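Local coordinates for glycoside hydrolase family 88 protein (Bacteroides vulgatus, PDB 4Q88) that probably acts as a glycoside hydrolase of family 88, whose characterised members remove unsaturated uronic acid residues from the ends of oligosaccharides, at residues Ser78-Lys81 / Ala82-Arg85; Val95-Gly98 / Asp99-Val102. All coordinates share one frame; numbering follows the deposited sequence.

Contact 1: Ser78-Lys81 / Ala82-Arg85; sequences SNNK and AEWR
Ser78 and Glu83 meet through their side chains, the serine OG donating to Glu83 OE2 over 2.7 Å and reaching the carboxylate oxygen on its anti lone pair. With OG anti to the serine backbone N (chi1 165°), and so beside its carbonyl carbon, the hydroxyl also accepts from Asn80 N at 3.0 Å, the bond that defines an ST turn. A third and weak bond comes from the indole: Trp84 NE1 lies 3.3 Å from Ser78 OG and 3.0 Å from Ser78 O, both with bent N-H geometry. The same indole N-H therefore divides between two acceptors of one residue, while Ser78 O also accepts from Arg122.

Lys81 covers one face of the indole. Its CG sits 3.5 Å from the centroid of the six-membered ring of Trp84, almost on the ring normal, a clear CH-pi contact, and the two side chains run side by side in the same direction. The last torsion bends the lysine chain, and its NZ finds its salt-bridge partner in Glu125 of helix 117-132. The backbone itself turns in 3-10 fashion at Lys81-Glu83, with Glu83 N bonded to Asn80 O at 2.9 Å and Trp84 N to Lys81 O at 3.2 Å. Asn80 OD1 adds a weak bond to Ala82 N.

The Ser78 hydroxyl thus spends its proton on Glu83 and receives two N-H groups, which probably helps to stabilise the negative charge of the carboxylate and to fix the rotation of the serine. The indole, weakly bonded at NE1 and covered on one face by lysine carbons, is placed more by packing than by polar bonds.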
loop_
_atom_site.group_PDB
_atom_site.type_symbol
_atom_site.label_atom_id
_atom_site.label_comp_id
_atom_site.label_asym_id
_atom_site.label_seq_id
_atom_site.Cartn_x
_atom_site.Cartn_y
_atom_site.Cartn_z
ATOM N N SER A 78 -4.897 -11.301 -20.929
ATOM C CA SER A 78 -5.801 -11.270 -22.081
ATOM C C SER A 78 -5.415 -10.208 -23.103
ATOM O O SER A 78 -5.169 -9.029 -22.741
ATOM C CB SER A 78 -7.245 -11.025 -21.665
ATOM O OG SER A 78 -7.973 -10.659 -22.827
ATOM N N ASN A 79 -5.359 -10.564 -24.394
ATOM C CA ASN A 79 -5.141 -9.527 -25.408
ATOM C C ASN A 79 -6.408 -9.151 -26.120
ATOM O O ASN A 79 -6.373 -8.535 -27.168
ATOM C CB ASN A 79 -4.088 -9.977 -26.422
ATOM C CG ASN A 79 -2.697 -10.006 -25.823
ATOM O OD1 ASN A 79 -2.270 -9.078 -25.157
ATOM N ND2 ASN A 79 -1.984 -11.084 -26.074
ATOM N N ASN A 80 -7.543 -9.537 -25.568
ATOM C CA ASN A 80 -8.812 -9.187 -26.148
ATOM C C ASN A 80 -9.513 -8.103 -25.317
ATOM O O ASN A 80 -10.231 -8.421 -24.361
ATOM C CB ASN A 80 -9.658 -10.443 -26.163
ATOM C CG ASN A 80 -11.014 -10.236 -26.811
ATOM O OD1 ASN A 80 -11.315 -9.179 -27.360
ATOM N ND2 ASN A 80 -11.825 -11.295 -26.792
ATOM N N LYS A 81 -9.362 -6.845 -25.727
ATOM C CA LYS A 81 -9.865 -5.715 -24.931
ATOM C C LYS A 81 -11.367 -5.709 -24.802
ATOM O O LYS A 81 -11.907 -5.182 -23.809
ATOM C CB LYS A 81 -9.381 -4.377 -25.493
ATOM C CG LYS A 81 -7.883 -4.139 -25.319
ATOM C CD LYS A 81 -7.556 -2.720 -25.733
ATOM C CE LYS A 81 -6.077 -2.376 -25.672
ATOM N NZ LYS A 81 -5.288 -3.197 -26.611
ATOM N N ALA A 82 -12.067 -6.313 -25.751
ATOM C CA ALA A 82 -13.497 -6.457 -25.636
ATOM C C ALA A 82 -13.902 -7.270 -24.404
ATOM O O ALA A 82 -15.035 -7.142 -23.950
ATOM C CB ALA A 82 -14.078 -7.108 -26.870
ATOM N N GLU A 83 -13.049 -8.155 -23.903
ATOM C CA GLU A 83 -13.409 -8.954 -22.708
ATOM C C GLU A 83 -12.838 -8.430 -21.381
ATOM O O GLU A 83 -13.064 -9.033 -20.310
ATOM C CB GLU A 83 -13.010 -10.410 -22.844
ATOM C CG GLU A 83 -11.557 -10.721 -22.568
ATOM C CD GLU A 83 -11.211 -12.182 -22.785
ATOM O OE1 GLU A 83 -12.138 -13.020 -22.724
ATOM O OE2 GLU A 83 -10.007 -12.485 -22.953
ATOM N N TRP A 84 -12.054 -7.360 -21.434
ATOM C CA TRP A 84 -11.376 -6.885 -20.224
ATOM C C TRP A 84 -12.377 -6.444 -19.145
ATOM O O TRP A 84 -13.378 -5.781 -19.423
ATOM C CB TRP A 84 -10.405 -5.734 -20.531
ATOM C CG TRP A 84 -9.197 -6.154 -21.265
ATOM C CD1 TRP A 84 -8.913 -7.422 -21.751
ATOM C CD2 TRP A 84 -8.060 -5.351 -21.580
ATOM N NE1 TRP A 84 -7.698 -7.423 -22.362
ATOM C CE2 TRP A 84 -7.154 -6.169 -22.301
ATOM C CE3 TRP A 84 -7.724 -4.015 -21.362
ATOM C CZ2 TRP A 84 -5.911 -5.702 -22.746
ATOM C CZ3 TRP A 84 -6.508 -3.539 -21.834
ATOM C CH2 TRP A 84 -5.610 -4.382 -22.518
ATOM N N ARG A 85 -12.127 -6.912 -17.937
ATOM C CA ARG A 85 -12.979 -6.625 -16.783
ATOM C C ARG A 85 -12.229 -5.862 -15.721
ATOM O O ARG A 85 -10.983 -5.887 -15.658
ATOM C CB ARG A 85 -13.500 -7.914 -16.183
ATOM C CG ARG A 85 -14.326 -8.721 -17.137
ATOM C CD ARG A 85 -15.167 -9.721 -16.379
ATOM N NE ARG A 85 -16.278 -10.095 -17.245
ATOM C CZ ARG A 85 -17.526 -10.286 -16.841
ATOM N NH1 ARG A 85 -17.854 -10.187 -15.549
ATOM N NH2 ARG A 85 -18.446 -10.590 -17.751
#

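Contact 2: Val95-Gly98 / Asp99-Val102; sequences VLFG and DWQV
Gly98 O is shared by two backbone donors, Gln101 N at 2.9 Å and, more weakly, Val102 N at 3.3 Å. Just before it, Phe97 O takes Trp100 N at 2.8 Å, so the chain coils through a 3-10 turn at Gly98-Trp100. A second carbonyl, Val95 O, is held by a water and, through a long and weak bond of 3.4 Å, by Gln101 NE2; the water also donates to Trp100 O and so bridges the turn.

Gln101 reaches back across the turn to segment 95-98. CG stands anti to the carbonyl carbon (chi1 -61°) and the chain is extended beyond it, which carries the amide past Gly98, OE1 lying 3.6 Å from Gly98 CA, to the Val95 carbonyl. The amide nitrogen has a stronger partner in Gln130 OE1.

Phe97 and Asp99 lie side by side and point the same way. The carboxylate oxygen OD2 touches the ring at CE2, 3.2 Å away, with ring and carboxylate planes 63° apart, and Asp99 N lies over one ring face, toward the rim. Trp100 comes to the ring edge instead, its CD1 4.3 Å from Phe97 CD2, while its NE1 bonds to Gly89 O.

All these groups are buried. Phe97 stacks on Trp141 and meets Tyr88, Trp100 meets Phe38, and the turn leads directly into helix 103-113. Helix 117-132 covers Val95, Leu96 and Gln101; helix 144-159 touches Asp99, Gln101 and Val102, and helix 39-55 packs against Asp99 and Val102 through Trp39, which places the turn among three helices of a largely helical chain.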
loop_
_atom_site.group_PDB
_atom_site.type_symbol
_atom_site.label_atom_id
_atom_site.label_comp_id
_atom_site.label_asym_id
_atom_site.label_seq_id
_atom_site.Cartn_x
_atom_site.Cartn_y
_atom_site.Cartn_z
ATOM N N VAL A 95 -7.953 -7.604 -16.663
ATOM C CA VAL A 95 -6.838 -6.711 -16.984
ATOM C C VAL A 95 -7.017 -5.306 -16.373
ATOM O O VAL A 95 -6.021 -4.657 -16.030
ATOM C CB VAL A 95 -6.628 -6.587 -18.489
ATOM C CG1 VAL A 95 -5.476 -5.651 -18.814
ATOM C CG2 VAL A 95 -6.340 -7.958 -19.141
ATOM N N LEU A 96 -8.263 -4.841 -16.284
ATOM C CA LEU A 96 -8.560 -3.522 -15.752
ATOM C C LEU A 96 -8.909 -3.516 -14.274
ATOM O O LEU A 96 -9.340 -2.477 -13.751
ATOM C CB LEU A 96 -9.699 -2.890 -16.566
ATOM C CG LEU A 96 -9.312 -2.631 -18.027
ATOM C CD1 LEU A 96 -10.477 -2.025 -18.798
ATOM C CD2 LEU A 96 -8.065 -1.758 -18.146
ATOM N N PHE A 97 -8.689 -4.633 -13.577
ATOM C CA PHE A 97 -8.888 -4.704 -12.130
ATOM C C PHE A 97 -7.532 -4.366 -11.487
ATOM O O PHE A 97 -6.510 -4.943 -11.813
ATOM C CB PHE A 97 -9.372 -6.109 -11.766
ATOM C CG PHE A 97 -9.546 -6.331 -10.289
ATOM C CD1 PHE A 97 -10.343 -5.497 -9.547
ATOM C CD2 PHE A 97 -8.930 -7.400 -9.677
ATOM C CE1 PHE A 97 -10.513 -5.721 -8.179
ATOM C CE2 PHE A 97 -9.065 -7.611 -8.323
ATOM C CZ PHE A 97 -9.831 -6.733 -7.575
ATOM N N GLY A 98 -7.509 -3.371 -10.618
ATOM C CA GLY A 98 -6.267 -2.805 -10.091
ATOM C C GLY A 98 -5.359 -3.790 -9.373
ATOM O O GLY A 98 -4.167 -3.631 -9.336
ATOM N N ASP A 99 -5.898 -4.892 -8.857
ATOM C CA ASP A 99 -5.020 -5.901 -8.238
ATOM C C ASP A 99 -4.105 -6.566 -9.304
ATOM O O ASP A 99 -3.098 -7.179 -8.942
ATOM C CB ASP A 99 -5.856 -6.995 -7.552
ATOM C CG ASP A 99 -6.442 -6.573 -6.234
ATOM O OD1 ASP A 99 -6.121 -5.471 -5.748
ATOM O OD2 ASP A 99 -7.219 -7.417 -5.663
ATOM N N TRP A 100 -4.429 -6.394 -10.604
ATOM C CA TRP A 100 -3.578 -6.895 -11.701
ATOM C C TRP A 100 -2.745 -5.773 -12.296
ATOM O O TRP A 100 -2.083 -5.937 -13.296
ATOM C CB TRP A 100 -4.431 -7.536 -12.783
ATOM C CG TRP A 100 -4.859 -8.923 -12.420
ATOM C CD1 TRP A 100 -6.145 -9.370 -12.217
ATOM C CD2 TRP A 100 -4.009 -10.054 -12.310
ATOM N NE1 TRP A 100 -6.124 -10.721 -11.956
ATOM C CE2 TRP A 100 -4.830 -11.170 -12.004
ATOM C CE3 TRP A 100 -2.614 -10.237 -12.398
ATOM C CZ2 TRP A 100 -4.295 -12.458 -11.776
ATOM C CZ3 TRP A 100 -2.080 -11.515 -12.202
ATOM C CH2 TRP A 100 -2.924 -12.613 -11.909
ATOM N N GLN A 101 -2.754 -4.642 -11.631
ATOM C CA GLN A 101 -2.018 -3.438 -12.100
ATOM C C GLN A 101 -0.938 -2.937 -11.147
ATOM O O GLN A 101 -0.031 -2.179 -11.535
ATOM C CB GLN A 101 -3.010 -2.323 -12.370
ATOM C CG GLN A 101 -4.037 -2.632 -13.435
ATOM C CD GLN A 101 -5.054 -1.518 -13.633
ATOM O OE1 GLN A 101 -5.245 -0.675 -12.754
ATOM N NE2 GLN A 101 -5.728 -1.507 -14.786
ATOM N N VAL A 102 -0.971 -3.363 -9.891
ATOM C CA VAL A 102 0.071 -2.975 -8.919
ATOM C C VAL A 102 1.457 -3.506 -9.314
ATOM O O VAL A 102 2.473 -2.831 -9.040
ATOM C CB VAL A 102 -0.322 -3.329 -7.444
ATOM C CG1 VAL A 102 -0.832 -4.744 -7.342
ATOM C CG2 VAL A 102 0.808 -3.096 -6.456
HETATM O O HOH W 1 -3.417 -5.863 -15.914
#

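Contacts 1 and 2 follow one another in the long connection between helices 58-70 and 103-113, their centres 13 Å apart. They touch directly: Arg85 O lies 3.0 Å from Leu96 N, a probable backbone hydrogen bond. Val95 CG2 comes to 3.5 Å from Trp84 NE1, and Leu96 CD2 packs 3.9 Å from Trp84 CE3, so the indole joins the outer turn to the inner one. Helix 117-132 serves both: Arg122 meets Ser78 and Trp84 of contact 1 and Val95 of contact 2, with Glu125 on the first and Val126 and Gln130 on the second. The centre of contact 1 lies about 26 Å from the centre of the chain and that of contact 2 about 14 Å, so the connection runs inward.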